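L protein (CAS virus, PDB 5MV0) probably contributes, through this N-terminal endonuclease domain of the viral polymerase, to cap-snatching, the cleavage of capped host RNAs that prime viral transcription. Local coordinates at residues Asn12-Leu15 with Glu16-Ile20. Residues are numbered along the deposited sequence; the frame is centred on the assembly and turned at random.
Sequences NVIL and EILSI
The last two turns of the N-terminal helix 4-20, in the arenavirus cap-snatching domain, illustrate how side chains four residues apart share a face of an alpha-helix. Ser19 folds back on Leu15: its OG lies beside its own backbone N (chi1 -58°) and donates to Leu15 O at 2.8 Å, while Ser19 N reaches the same oxygen at 3.0 Å. The two donors approach from opposite faces of the carbonyl plane, and the backbone bond is bent. Two residues earlier the backbone bond is straighter, Ile17 N to Val13 O having an N-H...O angle of 169°. Val13 and Ile17 point the same way, and Val13 CG1 meets Ile17 CD1 at 3.8 Å; both side chains also pack on Leu161 of helix 155-170. Ile14 CG2 lies 4.0 Å from Leu18 CD1, and the two side chains pack on Leu37 and Leu44 of helix 34-57, respectively. On another face, a water lies 2.8 Å from both Asn12 OD1 and Glu16 OE2 and can bridge them. With CG anti to the backbone N (chi1 -175°) and the chain extended beyond it, the Glu16 carboxylate reaches the water. Asn12 OD1 also accepts from Thr206 N, and Glu16 OE1 from Asp32 N of the third subunit. Leu15 and Ser19 both pack on Leu15 of the second subunit; at this buried interface the hydroxyl gives its proton to a carbonyl of its own helix, whereas the Asn12 amide and the Glu16 carboxylate tie the helix to Thr206 near the C-terminus and to the third subunit.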
# COMPACT_ATOMS: atom_id res chain seq x y z
N ASN B 12 -11.53 2.71 -3.79
CA ASN B 12 -10.40 2.64 -4.71
C ASN B 12 -9.34 3.70 -4.39
O ASN B 12 -8.14 3.41 -4.40
CB ASN B 12 -10.92 2.78 -6.14
CG ASN B 12 -9.81 2.72 -7.16
OD1 ASN B 12 -9.31 3.76 -7.60
ND2 ASN B 12 -9.42 1.52 -7.56
N VAL B 13 -9.77 4.94 -4.08
CA VAL B 13 -8.83 5.98 -3.66
C VAL B 13 -8.03 5.52 -2.44
O VAL B 13 -6.80 5.61 -2.40
CB VAL B 13 -9.57 7.30 -3.36
CG1 VAL B 13 -8.64 8.31 -2.65
CG2 VAL B 13 -10.18 7.90 -4.63
N ILE B 14 -8.72 5.02 -1.42
CA ILE B 14 -8.02 4.60 -0.20
C ILE B 14 -7.07 3.45 -0.51
O ILE B 14 -5.91 3.43 -0.05
CB ILE B 14 -9.04 4.23 0.90
CG1 ILE B 14 -9.82 5.48 1.34
CG2 ILE B 14 -8.35 3.57 2.06
CD1 ILE B 14 -10.89 5.17 2.40
N LEU B 15 -7.53 2.48 -1.29
CA LEU B 15 -6.67 1.35 -1.66
C LEU B 15 -5.42 1.83 -2.37
O LEU B 15 -4.31 1.32 -2.12
CB LEU B 15 -7.43 0.36 -2.54
CG LEU B 15 -8.46 -0.54 -1.82
CD1 LEU B 15 -9.41 -1.21 -2.81
CD2 LEU B 15 -7.77 -1.59 -0.98
N GLU B 16 -5.56 2.80 -3.28
CA GLU B 16 -4.40 3.29 -4.01
C GLU B 16 -3.43 4.02 -3.09
O GLU B 16 -2.21 3.84 -3.18
CB GLU B 16 -4.81 4.21 -5.17
CG GLU B 16 -3.62 4.63 -6.02
CD GLU B 16 -3.98 5.41 -7.27
OE1 GLU B 16 -3.13 5.47 -8.20
OE2 GLU B 16 -5.09 5.97 -7.34
N ILE B 17 -3.96 4.87 -2.21
CA ILE B 17 -3.11 5.59 -1.25
C ILE B 17 -2.33 4.62 -0.37
O ILE B 17 -1.14 4.82 -0.11
CB ILE B 17 -3.97 6.54 -0.39
CG1 ILE B 17 -4.49 7.69 -1.26
CG2 ILE B 17 -3.14 7.06 0.78
CD1 ILE B 17 -5.48 8.59 -0.51
N LEU B 18 -3.00 3.59 0.13
CA LEU B 18 -2.31 2.64 0.99
C LEU B 18 -1.32 1.77 0.22
O LEU B 18 -0.41 1.21 0.83
CB LEU B 18 -3.33 1.76 1.74
CG LEU B 18 -4.33 2.53 2.63
CD1 LEU B 18 -5.21 1.57 3.42
CD2 LEU B 18 -3.67 3.52 3.56
N SER B 19 -1.49 1.64 -1.10
CA SER B 19 -0.47 0.98 -1.91
C SER B 19 0.77 1.85 -2.06
O SER B 19 1.90 1.35 -2.06
CB SER B 19 -1.04 0.64 -3.29
OG SER B 19 -2.20 -0.20 -3.19
N ILE B 20 0.56 3.16 -2.21
CA ILE B 20 1.66 4.11 -2.43
C ILE B 20 2.46 4.31 -1.14
O ILE B 20 3.69 4.43 -1.18
CB ILE B 20 1.09 5.44 -2.95
CG1 ILE B 20 0.50 5.26 -4.35
CG2 ILE B 20 2.16 6.54 -2.94
CD1 ILE B 20 -0.29 6.48 -4.86
O HOH W 1 -7.87 6.03 -6.86